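Local coordinates for protein broad specificity aminotransferase (Leishmania mexicana, PDB 4WB0) that probably transfers amino groups between amino acids and 2-oxo acids, such as aspartate and 2-oxoglutarate, with pyridoxal 5'-phosphate as cofactor, at residues 359-364 against 384-389; 167-172 against 199-204; 27-32 against 42-47; 137-142 against 160-165. All coordinates share one frame; numbering follows the deposited sequence.

In the fold
From the N terminus the contacts follow one another in the order interaction 3, 4, 2, 1; each closes its own loop, and none nests in or crosses another. Interaction 3 folds helix 25-35 back onto the loop after strand 41-42. Interaction 4 joins the end of strand 134-138 to the chain leaving strand 156-160, and interaction 2 then pairs the approaches to helices 171-180 and 203-216. Interaction 1 closes the excursion through helix 368-376 and strand 379-380 by pairing strands 361-363 and 386-388 antiparallel. Tyr-161 and Tyr-162 link interaction 4 to 2, Tyr-162 meets Phe-363 of interaction 1, and Asn-388 joins interaction 1 to 3, so the series runs from the large mixed sheet to helix 25-35.

Interaction 1: residues 359-364 against 384-389; sequences GMFSFL and SGRANI
Arg-386 lays its guanidinium flat on the ring of Phe-361, the two planes only 3° apart and their centres 4.0 Å from each other, a cation-pi stack displaced toward the rim. The arginine chain bends at chi3 (66°), which brings its planar end over the ring; NH1 sits 3.1 Å from Phe-361 CE1. Phenylalanine suits this place because its flat face can support the guanidinium without competing for its N-H groups, one of which reaches weakly to Asn-195. Along the same side of the strands, Phe-363 takes the Ser-384 carbonyl over its ring face, with CZ 3.7 Å from Ser-384 O.

The opposite face, with Ser-362 and Ala-387, is mostly apolar where the segments meet: Leu-364 CD1 touches Ala-387 CB at 3.9 Å, and Ser-362 CB meets Ile-389 CD1, while Ser-362 OG turns to Gln-357. Ser-362 and Ala-387 exchange a pair of backbone bonds, with Ala-387 N 3.0 Å from Ser-362 O. Leu-364 N reaches Gly-385 O at 2.9 Å, and Ile-389 N closes the other end on Met-360 O at 2.8 Å. At the phi of Gly-385, 96°, a CB would jam against Ser-384 O, so glycine fits.

The whole is a two-stranded antiparallel ribbon of the aminotransferase fold; in relatives this arginine binds the substrate's alpha-carboxylate, consistent with a like role here.

Interaction 2: residues 167-172 against 199-204; sequences LGLDFE and VDPSQE
Leu-169 packs against Val-199 and Pro-201 where two beta-alpha-beta crossovers of the large aminotransferase domain enter their helices: residues 167-170 lead into helix 171-180, residues 199-202 into helix 203-216. The contact is a modest one near the surface, and its side-chain packing is apolar.

Among the van der Waals contacts, Val-199 is the central partner. Its chi1 of 174° turns CG1 away from its own N and sets that methyl against one face of the Gly-168 to Leu-169 peptide, 3.5 Å from Leu-169 N and 3.7 Å from Leu-169 CB. Its other methyl, CG2, comes to 3.9 Å from Leu-167 O. A beta-branched residue suits this place, since its two methyls spread along the partner chain. Leu-169 divides its own branches in a similar way: CD1 turns to the valine, while CD2 lies against the flank of the proline ring, crossing both neighbours at a slant. Pro-201 offers a rigid apolar surface that costs no unpaired N-H.

Polar interactions stay within each segment or go to its surroundings. Asp-170 N bonds to Tyr-161 O, and Asp-200 spreads its carboxylate over two backbone N-H groups, OD1 to His-194 and OD2 to Ala-193.

Helix capping is the third element. Asp-170 is an N-cap whose OD1 accepts from Gly-173 N. Ser-202 caps the second helix, and Gln-205 returns a bond to it in the manner of a capping box, with Gln-205 OE1 accepting from Ser-202 N.

Interaction 3: residues 27-32 against 42-47; sequences FELAKR and NLVIGA
The helical turn at Ala-30 comes alongside the irregular backbone of residues 42-47, with the CA atoms of Ala-30 and Val-44 5.6 Å apart, before that backbone bends through an inverse gamma turn centred on Gly-46. This is the N-terminal part of the aminotransferase fold: helix 25-35 lies over the chain that follows strand 41-42, whose partner in a small parallel sheet is strand 379-380.

Val-44 and Ile-45 meet Leu-29 and Ala-30. Val-44 points toward the helix and divides its methyls between these two residues: CG1 faces Ala-30 CB at 4.0 Å, whereas CG2 sits beside the branch point of Leu-29, 3.9 Å from its CG. The small alanine permits this close approach of helix and loop, and its CB, besides touching Val-44 CG1, receives Ile-45 CG1 at 3.9 Å. Leu-29 reaches further along the helix flank, and its CD2 lies 4.0 Å from both Val-44 CG1 and Val-44 CG2; Leu-29 and Val-44 both also pack on Phe-380, so the long and the branched side chain share one apolar neighbour.

Beyond the packing, Leu-43 is held by backbone hydrogen bonding to Phe-380 and Asn-388, which ties this loop to the neighbouring strands. Asn-42 serves the contact at its polar edge. Its OD1 takes a weak bond from Val-44 N, while its amide reaches the helix through solvent: a water accepts from Asn-42 ND2 at 2.8 Å and donates to Ala-30 O at 2.6 Å.

Interaction 4: residues 137-142 against 160-165; sequences ADPTWP and AYYDHK
Asp-138 O and Tyr-162 N form the direct polar link, a nearly straight hydrogen bond of 3.1 Å with 175° at the hydrogen. Pro-139 follows, joined by a cis peptide; its CD packs on Tyr-162 CB at 3.8 Å. Ala-137 CB meets Tyr-161 CB at 4.1 Å, the small methyl suiting the wide tyrosine beside it.

The next layer is a water between the two chains. It accepts from Tyr-161 N and lies 2.7 Å from Asp-138 OD2 and 2.6 Å from Tyr-162 O, more acceptors than its protons can serve fully once the surroundings are counted. The extended first torsion of Asp-138 (chi1 171°) carries the carboxylate to this water, and OD2 lies in the plane of the His-164 ring at its edge, 3.9 Å from NE2, too long for a direct bond. Tyr-162 CD2 in turn stands over the centre of the imidazole, 3.8 Å above its plane.

Further out, Tyr-161 OH hydrogen-bonds to Val-199 O, and Phe-363 meets the Tyr-162 ring edge-to-face. A cis-proline at this point recurs in aspartate aminotransferases, here just past strand 134-138, next to the edge strand 156-160. Chemically, the strand end and the loop are joined by one straight backbone bond and a water shared by Asp-138 OD2, Tyr-161 N and Tyr-162 O, so part of the link runs through solvent.

Interaction 1: residues 359-364 against 384-389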
loop_
_atom_site.group_PDB
_atom_site.type_symbol
_atom_site.label_atom_id
_atom_site.label_comp_id
_atom_site.label_asym_id
_atom_site.label_seq_id
_atom_site.Cartn_x
_atom_site.Cartn_y
_atom_site.Cartn_z
ATOM N N GLY B 359 -26.700 7.703 2.067
ATOM C CA GLY B 359 -25.559 6.987 1.556
ATOM C C GLY B 359 -25.903 5.595 1.037
ATOM O O GLY B 359 -27.087 5.250 0.914
ATOM N N MET B 360 -24.881 4.776 0.798
ATOM C CA MET B 360 -25.055 3.463 0.167
ATOM C C MET B 360 -25.750 2.435 0.976
ATOM O O MET B 360 -26.353 1.530 0.440
ATOM C CB MET B 360 -23.732 2.814 -0.124
ATOM C CG MET B 360 -23.110 3.282 -1.267
ATOM S SD MET B 360 -21.657 2.240 -1.435
ATOM C CE MET B 360 -22.293 0.962 -2.440
ATOM N N PHE B 361 -25.530 2.515 2.278
ATOM C CA PHE B 361 -25.970 1.476 3.185
ATOM C C PHE B 361 -27.179 1.816 4.005
ATOM O O PHE B 361 -27.370 2.938 4.477
ATOM C CB PHE B 361 -24.817 1.119 4.094
ATOM C CG PHE B 361 -23.659 0.546 3.348
ATOM C CD1 PHE B 361 -23.787 -0.668 2.684
ATOM C CD2 PHE B 361 -22.455 1.221 3.295
ATOM C CE1 PHE B 361 -22.720 -1.195 1.990
ATOM C CE2 PHE B 361 -21.384 0.708 2.622
ATOM C CZ PHE B 361 -21.506 -0.506 1.966
ATOM N N SER B 362 -27.985 0.783 4.193
ATOM C CA SER B 362 -29.195 0.874 4.966
ATOM C C SER B 362 -29.256 -0.296 5.923
ATOM O O SER B 362 -29.060 -1.447 5.512
ATOM C CB SER B 362 -30.419 0.857 4.060
ATOM O OG SER B 362 -31.584 0.670 4.839
ATOM N N PHE B 363 -29.495 0.004 7.192
ATOM C CA PHE B 363 -29.937 -0.994 8.138
ATOM C C PHE B 363 -31.460 -1.133 7.940
ATOM O O PHE B 363 -32.218 -0.223 8.277
ATOM C CB PHE B 363 -29.578 -0.572 9.568
ATOM C CG PHE B 363 -28.529 -1.425 10.210
ATOM C CD1 PHE B 363 -27.441 -1.865 9.498
ATOM C CD2 PHE B 363 -28.634 -1.763 11.549
ATOM C CE1 PHE B 363 -26.478 -2.678 10.092
ATOM C CE2 PHE B 363 -27.681 -2.561 12.151
ATOM C CZ PHE B 363 -26.595 -3.017 11.418
ATOM N N LEU B 364 -31.890 -2.238 7.336
ATOM C CA LEU B 364 -33.293 -2.405 7.008
ATOM C C LEU B 364 -34.214 -2.607 8.233
ATOM O O LEU B 364 -35.419 -2.399 8.127
ATOM C CB LEU B 364 -33.459 -3.573 6.047
ATOM C CG LEU B 364 -32.894 -3.281 4.659
ATOM C CD1 LEU B 364 -32.975 -4.535 3.860
ATOM C CD2 LEU B 364 -33.593 -2.111 3.945
ATOM N N SER B 384 -27.153 -8.793 9.774
ATOM C CA SER B 384 -27.501 -7.641 10.619
ATOM C C SER B 384 -28.475 -6.704 9.891
ATOM O O SER B 384 -28.928 -5.718 10.447
ATOM C CB SER B 384 -26.244 -6.880 11.033
ATOM O OG SER B 384 -25.464 -6.631 9.865
ATOM N N GLY B 385 -28.796 -7.029 8.640
ATOM C CA GLY B 385 -29.852 -6.334 7.919
ATOM C C GLY B 385 -29.312 -5.224 7.042
ATOM O O GLY B 385 -30.073 -4.402 6.523
ATOM N N ARG B 386 -27.998 -5.217 6.841
ATOM C CA ARG B 386 -27.375 -4.234 5.965
ATOM C C ARG B 386 -27.545 -4.638 4.505
ATOM O O ARG B 386 -27.280 -5.780 4.113
ATOM C CB ARG B 386 -25.889 -4.053 6.247
ATOM C CG ARG B 386 -25.385 -2.765 5.576
ATOM C CD ARG B 386 -23.879 -2.641 5.536
ATOM N NE ARG B 386 -23.327 -3.672 4.671
ATOM C CZ ARG B 386 -22.108 -3.634 4.168
ATOM N NH1 ARG B 386 -21.315 -2.595 4.428
ATOM N NH2 ARG B 386 -21.702 -4.630 3.398
ATOM N N ALA B 387 -28.022 -3.672 3.727
ATOM C CA ALA B 387 -28.186 -3.799 2.272
ATOM C C ALA B 387 -27.461 -2.655 1.596
ATOM O O ALA B 387 -27.455 -1.569 2.125
ATOM C CB ALA B 387 -29.652 -3.767 1.931
ATOM N N ASN B 388 -26.812 -2.919 0.471
ATOM C CA ASN B 388 -26.293 -1.876 -0.398
ATOM C C ASN B 388 -27.384 -1.406 -1.340
ATOM O O ASN B 388 -27.689 -2.031 -2.360
ATOM C CB ASN B 388 -25.091 -2.379 -1.181
ATOM C CG ASN B 388 -24.636 -1.385 -2.240
ATOM O OD1 ASN B 388 -24.885 -0.197 -2.125
ATOM N ND2 ASN B 388 -24.040 -1.892 -3.307
ATOM N N ILE B 389 -28.003 -0.300 -0.957
ATOM C CA ILE B 389 -29.048 0.309 -1.753
ATOM C C ILE B 389 -28.524 0.607 -3.139
ATOM O O ILE B 389 -29.239 0.481 -4.122
ATOM C CB ILE B 389 -29.567 1.606 -1.106
ATOM C CG1 ILE B 389 -30.055 1.351 0.328
ATOM C CG2 ILE B 389 -30.705 2.185 -1.913
ATOM C CD1 ILE B 389 -31.186 0.348 0.394
#

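Interaction 2: residues 167-172 against 199-204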
loop_
_atom_site.group_PDB
_atom_site.type_symbol
_atom_site.label_atom_id
_atom_site.label_comp_id
_atom_site.label_asym_id
_atom_site.label_seq_id
_atom_site.Cartn_x
_atom_site.Cartn_y
_atom_site.Cartn_z
ATOM N N LEU B 167 -34.540 2.946 15.420
ATOM C CA LEU B 167 -33.897 2.842 14.094
ATOM C C LEU B 167 -33.282 4.174 13.665
ATOM O O LEU B 167 -32.929 4.362 12.501
ATOM C CB LEU B 167 -34.894 2.347 13.042
ATOM C CG LEU B 167 -35.667 1.075 13.418
ATOM C CD1 LEU B 167 -36.586 0.616 12.283
ATOM C CD2 LEU B 167 -34.706 -0.047 13.802
ATOM N N GLY B 168 -33.116 5.078 14.624
ATOM C CA GLY B 168 -32.461 6.350 14.386
ATOM C C GLY B 168 -31.230 6.481 15.260
ATOM O O GLY B 168 -30.715 5.482 15.759
ATOM N N LEU B 169 -30.759 7.711 15.443
ATOM C CA LEU B 169 -29.605 7.958 16.295
ATOM C C LEU B 169 -29.957 7.966 17.794
ATOM O O LEU B 169 -30.950 8.556 18.230
ATOM C CB LEU B 169 -28.943 9.273 15.917
ATOM C CG LEU B 169 -27.577 9.446 16.555
ATOM C CD1 LEU B 169 -26.587 8.562 15.849
ATOM C CD2 LEU B 169 -27.117 10.880 16.471
ATOM N N ASP B 170 -29.124 7.292 18.573
ATOM C CA ASP B 170 -29.223 7.304 20.026
ATOM C C ASP B 170 -28.310 8.412 20.566
ATOM O O ASP B 170 -27.235 8.156 21.135
ATOM C CB ASP B 170 -28.839 5.934 20.592
ATOM C CG ASP B 170 -29.011 5.851 22.082
ATOM O OD1 ASP B 170 -29.566 6.800 22.675
ATOM O OD2 ASP B 170 -28.586 4.828 22.649
ATOM N N PHE B 171 -28.750 9.648 20.377
ATOM C CA PHE B 171 -27.899 10.786 20.640
ATOM C C PHE B 171 -27.617 10.925 22.158
ATOM O O PHE B 171 -26.484 11.206 22.548
ATOM C CB PHE B 171 -28.541 12.045 20.079
ATOM C CG PHE B 171 -27.724 13.272 20.271
ATOM C CD1 PHE B 171 -26.471 13.380 19.708
ATOM C CD2 PHE B 171 -28.214 14.325 21.008
ATOM C CE1 PHE B 171 -25.714 14.534 19.881
ATOM C CE2 PHE B 171 -27.466 15.470 21.185
ATOM C CZ PHE B 171 -26.216 15.569 20.621
ATOM N N GLU B 172 -28.626 10.702 22.999
ATOM C CA GLU B 172 -28.445 10.761 24.466
ATOM C C GLU B 172 -27.376 9.751 24.945
ATOM O O GLU B 172 -26.461 10.099 25.707
ATOM C CB GLU B 172 -29.770 10.492 25.179
ATOM N N VAL B 199 -27.266 6.120 9.379
ATOM C CA VAL B 199 -27.792 7.135 10.313
ATOM C C VAL B 199 -26.723 8.163 10.671
ATOM O O VAL B 199 -25.659 7.761 11.137
ATOM C CB VAL B 199 -28.314 6.487 11.616
ATOM C CG1 VAL B 199 -28.720 7.558 12.637
ATOM C CG2 VAL B 199 -29.476 5.593 11.312
ATOM N N ASP B 200 -27.003 9.459 10.450
ATOM C CA ASP B 200 -26.048 10.575 10.718
ATOM C C ASP B 200 -26.636 11.567 11.759
ATOM O O ASP B 200 -27.827 11.773 11.788
ATOM C CB ASP B 200 -25.706 11.384 9.432
ATOM C CG ASP B 200 -24.766 10.667 8.506
ATOM O OD1 ASP B 200 -24.495 9.491 8.758
ATOM O OD2 ASP B 200 -24.310 11.266 7.491
ATOM N N PRO B 201 -25.782 12.198 12.588
ATOM C CA PRO B 201 -26.237 13.306 13.419
ATOM C C PRO B 201 -26.616 14.506 12.560
ATOM O O PRO B 201 -26.109 14.672 11.457
ATOM C CB PRO B 201 -25.015 13.632 14.298
ATOM C CG PRO B 201 -24.108 12.451 14.163
ATOM C CD PRO B 201 -24.335 11.978 12.751
ATOM N N SER B 202 -27.530 15.307 13.075
ATOM C CA SER B 202 -27.905 16.567 12.463
ATOM C C SER B 202 -26.776 17.564 12.607
ATOM O O SER B 202 -25.812 17.306 13.330
ATOM C CB SER B 202 -29.159 17.106 13.125
ATOM O OG SER B 202 -28.957 17.289 14.519
ATOM N N GLN B 203 -26.886 18.689 11.915
ATOM C CA GLN B 203 -25.910 19.750 12.069
ATOM C C GLN B 203 -25.866 20.215 13.534
ATOM O O GLN B 203 -24.802 20.268 14.147
ATOM C CB GLN B 203 -26.233 20.925 11.133
ATOM C CG GLN B 203 -26.232 20.535 9.660
ATOM C CD GLN B 203 -26.306 21.725 8.707
ATOM O OE1 GLN B 203 -27.247 22.521 8.741
ATOM N NE2 GLN B 203 -25.330 21.821 7.822
ATOM N N GLU B 204 -27.015 20.519 14.108
ATOM C CA GLU B 204 -27.013 21.025 15.471
ATOM C C GLU B 204 -26.411 19.951 16.384
ATOM O O GLU B 204 -25.662 20.281 17.297
ATOM C CB GLU B 204 -28.430 21.467 15.934
ATOM C CG GLU B 204 -29.612 20.953 15.084
ATOM C CD GLU B 204 -29.721 21.607 13.684
ATOM O OE1 GLU B 204 -29.873 22.850 13.580
ATOM O OE2 GLU B 204 -29.645 20.847 12.689
#

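Interaction 3: residues 27-32 against 42-47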
loop_
_atom_site.group_PDB
_atom_site.type_symbol
_atom_site.label_atom_id
_atom_site.label_comp_id
_atom_site.label_asym_id
_atom_site.label_seq_id
_atom_site.Cartn_x
_atom_site.Cartn_y
_atom_site.Cartn_z
ATOM N N PHE B 27 -17.314 -11.651 3.481
ATOM C CA PHE B 27 -16.671 -12.258 2.312
ATOM C C PHE B 27 -17.459 -13.486 1.883
ATOM O O PHE B 27 -17.832 -13.607 0.726
ATOM C CB PHE B 27 -15.217 -12.622 2.620
ATOM C CG PHE B 27 -14.519 -13.325 1.493
ATOM C CD1 PHE B 27 -13.920 -12.596 0.471
ATOM C CD2 PHE B 27 -14.490 -14.717 1.436
ATOM C CE1 PHE B 27 -13.288 -13.259 -0.586
ATOM C CE2 PHE B 27 -13.868 -15.371 0.412
ATOM C CZ PHE B 27 -13.270 -14.649 -0.614
ATOM N N GLU B 28 -17.716 -14.407 2.803
ATOM C CA GLU B 28 -18.399 -15.644 2.443
ATOM C C GLU B 28 -19.788 -15.365 1.831
ATOM O O GLU B 28 -20.176 -16.023 0.840
ATOM C CB GLU B 28 -18.523 -16.573 3.658
ATOM C CG GLU B 28 -17.177 -17.162 4.147
ATOM C CD GLU B 28 -16.310 -17.758 3.025
ATOM O OE1 GLU B 28 -15.094 -17.472 3.000
ATOM O OE2 GLU B 28 -16.826 -18.504 2.164
ATOM N N LEU B 29 -20.506 -14.378 2.383
ATOM C CA LEU B 29 -21.849 -14.073 1.908
ATOM C C LEU B 29 -21.814 -13.519 0.491
ATOM O O LEU B 29 -22.660 -13.837 -0.337
ATOM C CB LEU B 29 -22.561 -13.074 2.819
ATOM C CG LEU B 29 -23.977 -12.788 2.311
ATOM C CD1 LEU B 29 -24.873 -14.024 2.348
ATOM C CD2 LEU B 29 -24.592 -11.762 3.160
ATOM N N ALA B 30 -20.847 -12.651 0.256
ATOM C CA ALA B 30 -20.667 -12.017 -1.034
ATOM C C ALA B 30 -20.364 -13.020 -2.121
ATOM O O ALA B 30 -20.716 -12.833 -3.297
ATOM C CB ALA B 30 -19.565 -11.040 -0.959
ATOM N N LYS B 31 -19.654 -14.058 -1.731
ATOM C CA LYS B 31 -19.291 -15.137 -2.636
ATOM C C LYS B 31 -20.504 -15.972 -3.016
ATOM O O LYS B 31 -20.691 -16.386 -4.183
ATOM C CB LYS B 31 -18.235 -16.013 -1.964
ATOM C CG LYS B 31 -17.042 -16.336 -2.847
ATOM C CD LYS B 31 -16.120 -17.389 -2.198
ATOM C CE LYS B 31 -16.785 -18.773 -2.156
ATOM N NZ LYS B 31 -15.822 -19.862 -1.828
ATOM N N ARG B 32 -21.327 -16.231 -2.009
ATOM C CA ARG B 32 -22.587 -16.922 -2.219
ATOM C C ARG B 32 -23.430 -16.101 -3.188
ATOM O O ARG B 32 -24.014 -16.640 -4.145
ATOM C CB ARG B 32 -23.315 -17.145 -0.891
ATOM C CG ARG B 32 -24.673 -17.770 -1.005
ATOM C CD ARG B 32 -25.256 -17.980 0.378
ATOM N NE ARG B 32 -26.659 -18.353 0.322
ATOM C CZ ARG B 32 -27.465 -18.337 1.374
ATOM N NH1 ARG B 32 -26.993 -17.955 2.555
ATOM N NH2 ARG B 32 -28.735 -18.691 1.239
ATOM N N ASN B 42 -27.947 -8.879 -5.410
ATOM C CA ASN B 42 -26.670 -8.983 -4.706
ATOM C C ASN B 42 -26.401 -7.630 -4.053
ATOM O O ASN B 42 -25.892 -6.723 -4.697
ATOM C CB ASN B 42 -25.531 -9.356 -5.662
ATOM C CG ASN B 42 -24.202 -9.528 -4.946
ATOM O OD1 ASN B 42 -24.052 -9.119 -3.798
ATOM N ND2 ASN B 42 -23.228 -10.106 -5.633
ATOM N N LEU B 43 -26.762 -7.496 -2.793
ATOM C CA LEU B 43 -26.650 -6.208 -2.119
ATOM C C LEU B 43 -25.653 -6.271 -1.008
ATOM O O LEU B 43 -25.812 -5.558 -0.023
ATOM C CB LEU B 43 -27.983 -5.752 -1.523
ATOM C CG LEU B 43 -29.165 -5.923 -2.462
ATOM C CD1 LEU B 43 -30.470 -5.683 -1.747
ATOM C CD2 LEU B 43 -28.999 -4.975 -3.646
ATOM N N VAL B 44 -24.644 -7.131 -1.150
ATOM C CA VAL B 44 -23.741 -7.404 -0.051
ATOM C C VAL B 44 -22.631 -6.352 0.008
ATOM O O VAL B 44 -22.541 -5.578 0.993
ATOM C CB VAL B 44 -23.091 -8.801 -0.127
ATOM C CG1 VAL B 44 -22.343 -9.086 1.181
ATOM C CG2 VAL B 44 -24.122 -9.868 -0.297
ATOM N N ILE B 45 -21.808 -6.296 -1.020
ATOM C CA ILE B 45 -20.625 -5.426 -0.987
ATOM C C ILE B 45 -20.928 -4.003 -1.370
ATOM O O ILE B 45 -21.794 -3.730 -2.178
ATOM C CB ILE B 45 -19.499 -5.969 -1.925
ATOM C CG1 ILE B 45 -18.874 -7.228 -1.300
ATOM C CG2 ILE B 45 -18.394 -4.867 -2.231
ATOM C CD1 ILE B 45 -18.316 -7.026 0.096
ATOM N N GLY B 46 -20.190 -3.083 -0.761
ATOM C CA GLY B 46 -20.431 -1.671 -0.940
ATOM C C GLY B 46 -19.690 -1.073 -2.124
ATOM O O GLY B 46 -18.661 -0.428 -1.949
ATOM N N ALA B 47 -20.213 -1.272 -3.327
ATOM C CA ALA B 47 -19.821 -0.446 -4.457
ATOM C C ALA B 47 -21.038 0.004 -5.249
ATOM O O ALA B 47 -22.047 -0.702 -5.370
ATOM C CB ALA B 47 -18.845 -1.207 -5.367
HETATM O O HOH W 1 -20.865 -10.399 -4.257
#

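Interaction 4: residues 137-142 against 160-165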
loop_
_atom_site.group_PDB
_atom_site.type_symbol
_atom_site.label_atom_id
_atom_site.label_comp_id
_atom_site.label_asym_id
_atom_site.label_seq_id
_atom_site.Cartn_x
_atom_site.Cartn_y
_atom_site.Cartn_z
ATOM N N ALA B 137 -17.890 3.378 16.809
ATOM C CA ALA B 137 -19.359 3.482 16.865
ATOM C C ALA B 137 -19.989 2.087 17.039
ATOM O O ALA B 137 -19.444 1.086 16.519
ATOM C CB ALA B 137 -19.911 4.141 15.595
ATOM N N ASP B 138 -21.129 2.041 17.738
ATOM C CA ASP B 138 -21.964 0.841 17.823
ATOM C C ASP B 138 -23.200 0.933 16.911
ATOM O O ASP B 138 -24.142 1.667 17.220
ATOM C CB ASP B 138 -22.435 0.610 19.267
ATOM C CG ASP B 138 -23.466 -0.493 19.364
ATOM O OD1 ASP B 138 -23.289 -1.486 18.615
ATOM O OD2 ASP B 138 -24.440 -0.356 20.159
ATOM N N PRO B 139 -23.219 0.185 15.799
ATOM C CA PRO B 139 -22.166 -0.644 15.184
ATOM C C PRO B 139 -21.264 0.169 14.292
ATOM O O PRO B 139 -21.547 1.346 14.086
ATOM C CB PRO B 139 -22.951 -1.636 14.342
ATOM C CG PRO B 139 -24.123 -0.797 13.866
ATOM C CD PRO B 139 -24.455 0.154 15.004
ATOM N N THR B 140 -20.225 -0.458 13.746
ATOM C CA THR B 140 -19.382 0.198 12.744
ATOM C C THR B 140 -18.787 -0.806 11.753
ATOM O O THR B 140 -18.872 -2.013 11.953
ATOM C CB THR B 140 -18.205 1.005 13.401
ATOM O OG1 THR B 140 -17.557 1.840 12.408
ATOM C CG2 THR B 140 -17.163 0.046 14.019
ATOM N N TRP B 141 -18.155 -0.273 10.714
ATOM C CA TRP B 141 -17.430 -1.047 9.716
ATOM C C TRP B 141 -16.513 -2.051 10.449
ATOM O O TRP B 141 -15.708 -1.650 11.285
ATOM C CB TRP B 141 -16.634 -0.106 8.818
ATOM C CG TRP B 141 -15.969 -0.738 7.637
ATOM C CD1 TRP B 141 -16.467 -1.744 6.850
ATOM C CD2 TRP B 141 -14.688 -0.391 7.086
ATOM N NE1 TRP B 141 -15.573 -2.040 5.834
ATOM C CE2 TRP B 141 -14.469 -1.231 5.964
ATOM C CE3 TRP B 141 -13.707 0.543 7.426
ATOM C CZ2 TRP B 141 -13.313 -1.164 5.200
ATOM C CZ3 TRP B 141 -12.560 0.611 6.664
ATOM C CH2 TRP B 141 -12.371 -0.248 5.564
ATOM N N PRO B 142 -16.693 -3.376 10.207
ATOM C CA PRO B 142 -15.940 -4.334 11.031
ATOM C C PRO B 142 -14.434 -4.165 10.912
ATOM O O PRO B 142 -13.713 -4.462 11.874
ATOM C CB PRO B 142 -16.368 -5.701 10.473
ATOM C CG PRO B 142 -17.713 -5.440 9.867
ATOM C CD PRO B 142 -17.631 -4.056 9.294
ATOM N N ALA B 160 -22.351 4.314 22.161
ATOM C CA ALA B 160 -23.707 4.166 21.641
ATOM C C ALA B 160 -23.887 5.107 20.439
ATOM O O ALA B 160 -23.357 6.217 20.416
ATOM C CB ALA B 160 -24.735 4.455 22.714
ATOM N N TYR B 161 -24.612 4.645 19.432
ATOM C CA TYR B 161 -24.737 5.419 18.199
ATOM C C TYR B 161 -26.102 5.147 17.547
ATOM O O TYR B 161 -26.971 6.019 17.512
ATOM C CB TYR B 161 -23.581 5.111 17.245
ATOM C CG TYR B 161 -23.627 6.018 16.046
ATOM C CD1 TYR B 161 -23.240 7.352 16.141
ATOM C CD2 TYR B 161 -24.133 5.574 14.834
ATOM C CE1 TYR B 161 -23.303 8.210 15.034
ATOM C CE2 TYR B 161 -24.209 6.424 13.736
ATOM C CZ TYR B 161 -23.805 7.741 13.848
ATOM O OH TYR B 161 -23.887 8.583 12.754
ATOM N N TYR B 162 -26.318 3.921 17.099
ATOM C CA TYR B 162 -27.604 3.549 16.533
ATOM C C TYR B 162 -28.553 3.072 17.602
ATOM O O TYR B 162 -28.162 2.332 18.506
ATOM C CB TYR B 162 -27.365 2.479 15.486
ATOM C CG TYR B 162 -28.544 1.997 14.731
ATOM C CD1 TYR B 162 -29.066 2.737 13.673
ATOM C CD2 TYR B 162 -29.090 0.744 14.999
ATOM C CE1 TYR B 162 -30.141 2.250 12.927
ATOM C CE2 TYR B 162 -30.148 0.257 14.269
ATOM C CZ TYR B 162 -30.672 1.006 13.240
ATOM O OH TYR B 162 -31.726 0.492 12.531
ATOM N N ASP B 163 -29.796 3.541 17.528
ATOM C CA ASP B 163 -30.832 3.111 18.438
ATOM C C ASP B 163 -31.602 1.970 17.794
ATOM O O ASP B 163 -32.367 2.172 16.852
ATOM C CB ASP B 163 -31.764 4.267 18.778
ATOM C CG ASP B 163 -32.598 3.994 20.020
ATOM O OD1 ASP B 163 -33.071 2.847 20.183
ATOM O OD2 ASP B 163 -32.766 4.933 20.829
ATOM N N HIS B 164 -31.411 0.764 18.318
ATOM C CA HIS B 164 -31.927 -0.424 17.658
ATOM C C HIS B 164 -33.444 -0.483 17.769
ATOM O O HIS B 164 -34.093 -1.239 17.041
ATOM C CB HIS B 164 -31.268 -1.679 18.241
ATOM C CG HIS B 164 -29.778 -1.701 18.078
ATOM N ND1 HIS B 164 -29.147 -2.419 17.084
ATOM C CD2 HIS B 164 -28.795 -1.071 18.766
ATOM C CE1 HIS B 164 -27.840 -2.245 17.176
ATOM N NE2 HIS B 164 -27.599 -1.423 18.181
ATOM N N LYS B 165 -34.007 0.337 18.652
ATOM C CA LYS B 165 -35.445 0.383 18.853
ATOM C C LYS B 165 -36.102 1.381 17.906
ATOM O O LYS B 165 -37.102 1.071 17.246
ATOM C CB LYS B 165 -35.767 0.761 20.302
HETATM O O HOH W 2 -25.971 1.893 19.901
#